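Local coordinates for protein dally-like, isoform A (Drosophila melanogaster, PDB 6XTZ) that is a cell-surface glypican that binds Wnt and Hedgehog proteins and shields the Wnt palmitoleate lipid, enabling signalling at a distance, at residues Gln5-Cys10 and Val45-Cys49. The protein carries 5 engineered substitutions. Residues are numbered along the deposited sequence; the frame is centred on the assembly and turned at random.
With NAG (2-acetamido-2-deoxy-beta-D-glucopyranose), chain B.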
loop_
_atom_site.group_PDB
_atom_site.type_symbol
_atom_site.label_atom_id
_atom_site.label_comp_id
_atom_site.label_asym_id
_atom_site.label_seq_id
_atom_site.Cartn_x
_atom_site.Cartn_y
_atom_site.Cartn_z
ATOM N N GLN A 5 25.911 20.265 -40.284
ATOM C CA GLN A 5 25.181 19.395 -41.197
ATOM C C GLN A 5 24.650 20.189 -42.386
ATOM O O GLN A 5 25.419 20.807 -43.123
ATOM C CB GLN A 5 24.036 18.691 -40.466
ATOM C CG GLN A 5 24.495 17.858 -39.276
ATOM C CD GLN A 5 23.356 17.118 -38.599
ATOM O OE1 GLN A 5 22.440 17.730 -38.050
ATOM N NE2 GLN A 5 23.410 15.790 -38.638
ATOM N N PHE A 6 23.332 20.172 -42.573
ATOM C CA PHE A 6 22.699 20.916 -43.652
ATOM C C PHE A 6 21.397 21.523 -43.144
ATOM O O PHE A 6 20.872 21.133 -42.099
ATOM C CB PHE A 6 22.453 20.027 -44.880
ATOM C CG PHE A 6 23.716 19.553 -45.544
ATOM C CD1 PHE A 6 24.373 20.353 -46.465
ATOM C CD2 PHE A 6 24.251 18.310 -45.243
ATOM C CE1 PHE A 6 25.538 19.923 -47.075
ATOM C CE2 PHE A 6 25.416 17.874 -45.852
ATOM C CZ PHE A 6 26.059 18.682 -46.769
ATOM N N SER A 7 20.887 22.489 -43.903
ATOM C CA SER A 7 19.744 23.268 -43.452
ATOM C C SER A 7 18.499 22.389 -43.336
ATOM O O SER A 7 18.245 21.551 -44.205
ATOM C CB SER A 7 19.472 24.428 -44.407
ATOM O OG SER A 7 20.499 25.399 -44.329
ATOM N N PRO A 8 17.710 22.561 -42.280
ATOM C CA PRO A 8 16.505 21.742 -42.112
ATOM C C PRO A 8 15.398 22.158 -43.068
ATOM O O PRO A 8 15.366 23.275 -43.590
ATOM C CB PRO A 8 16.105 22.001 -40.657
ATOM C CG PRO A 8 16.639 23.368 -40.369
ATOM C CD PRO A 8 17.919 23.485 -41.152
ATOM N N ASN A 9 14.467 21.230 -43.283
ATOM C CA ASN A 9 13.320 21.442 -44.164
ATOM C C ASN A 9 12.125 21.818 -43.295
ATOM O O ASN A 9 11.439 20.949 -42.749
ATOM C CB ASN A 9 13.039 20.198 -44.999
ATOM C CG ASN A 9 11.994 20.438 -46.069
ATOM O OD1 ASN A 9 11.602 21.575 -46.326
ATOM N ND2 ASN A 9 11.539 19.364 -46.701
ATOM N N CYS A 10 11.874 23.123 -43.170
ATOM C CA CYS A 10 10.782 23.597 -42.331
ATOM C C CYS A 10 9.419 23.345 -42.955
ATOM O O CYS A 10 8.411 23.362 -42.240
ATOM C CB CYS A 10 10.957 25.087 -42.039
ATOM S SG CYS A 10 12.589 25.499 -41.393
ATOM N N VAL A 45 23.599 25.794 -39.401
ATOM C CA VAL A 45 22.714 25.607 -40.545
ATOM C C VAL A 45 21.328 26.187 -40.296
ATOM O O VAL A 45 20.550 26.349 -41.243
ATOM C CB VAL A 45 22.616 24.114 -40.910
ATOM C CG1 VAL A 45 23.994 23.553 -41.222
ATOM C CG2 VAL A 45 21.959 23.332 -39.785
ATOM N N GLY A 46 20.995 26.502 -39.051
ATOM C CA GLY A 46 19.730 27.124 -38.717
ATOM C C GLY A 46 18.775 26.146 -38.050
ATOM O O GLY A 46 19.068 24.964 -37.864
ATOM N N THR A 47 17.610 26.680 -37.692
ATOM C CA THR A 47 16.562 25.913 -37.038
ATOM C C THR A 47 15.204 26.399 -37.523
ATOM O O THR A 47 15.054 27.555 -37.929
ATOM C CB THR A 47 16.640 26.034 -35.510
ATOM O OG1 THR A 47 15.483 25.427 -34.921
ATOM C CG2 THR A 47 16.707 27.497 -35.094
ATOM N N CYS A 48 14.218 25.507 -37.478
ATOM C CA CYS A 48 12.860 25.839 -37.886
ATOM C C CYS A 48 12.006 26.352 -36.735
ATOM O O CYS A 48 10.811 26.596 -36.929
ATOM C CB CYS A 48 12.179 24.621 -38.519
ATOM S SG CYS A 48 12.956 24.032 -40.032
ATOM N N CYS A 49 12.585 26.526 -35.552
ATOM C CA CYS A 49 11.853 26.958 -34.372
ATOM C C CYS A 49 12.393 28.290 -33.878
ATOM O O CYS A 49 13.598 28.550 -33.948
ATOM C CB CYS A 49 11.950 25.915 -33.254
ATOM S SG CYS A 49 11.066 24.390 -33.608
HETATM C C1 NAG B . 10.548 19.480 -47.740
HETATM C C2 NAG B . 10.860 18.543 -48.906
HETATM C C3 NAG B . 9.814 18.703 -50.004
HETATM C C4 NAG B . 8.414 18.515 -49.435
HETATM C C5 NAG B . 8.198 19.446 -48.245
HETATM C C6 NAG B . 6.871 19.227 -47.556
HETATM C C7 NAG B . 13.137 17.842 -49.494
HETATM C C8 NAG B . 14.457 18.268 -50.062
HETATM N N2 NAG B . 12.194 18.787 -49.430
HETATM O O3 NAG B . 10.054 17.748 -51.032
HETATM O O4 NAG B . 7.441 18.793 -50.435
HETATM O O5 NAG B . 9.219 19.226 -47.259
HETATM O O6 NAG B . 6.460 17.870 -47.639
HETATM O O7 NAG B . 12.934 16.694 -49.110
#
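Cys10 and Cys48 are joined by a disulfide that ties the first modelled residues of this glypican to the loop leading into helix 51-110, at the cysteine-rich end of the elongated, predominantly helical molecule. Each sulfur stands anti to its own carbonyl carbon and beside the backbone N, which directs the two side chains at one another. Cys10 SG and Cys48 SG bond at 2.0 Å. The torsion about this S-S bond is -86°, close to the 90° magnitude of an unstrained disulfide. Pro8 lies beside the bridge, with Pro8 CG 3.8 Å from Cys48 SG, while CD of the same ring packs against the carbonyl oxygens of Val45 and Gly46. The two segments run in roughly the same direction without forming a strand pair.

At the other end of the contact Val45 spreads its two methyls over the backbone of Gln5 and Phe6. Val45 CG1 rests 3.6 Å from Gln5 C, and Val45 CG2 sits 3.4 Å from Phe6 O. The valine thus meets main chain and not the side chain of Phe6, which leaves the backbone away from residues 45-49. Ser7 OG donates to Val45 O at 3.2 Å, arriving in the carbonyl plane on a lone pair.

Cys49, next to the bridge, forms a second disulfide to Cys239, so that consecutive cysteines tie this loop to two different parts of the chain, residues 5-10 and Cys239. Asn9 leaves the backbone away from residues 45-49, and its ND2 carries the N-linked sugar. Within the 45-49 loop, Thr47 forms an ST turn: Thr47 OG1 accepts from Cys49 N at 3.2 Å, with an angle of 162° at the hydrogen.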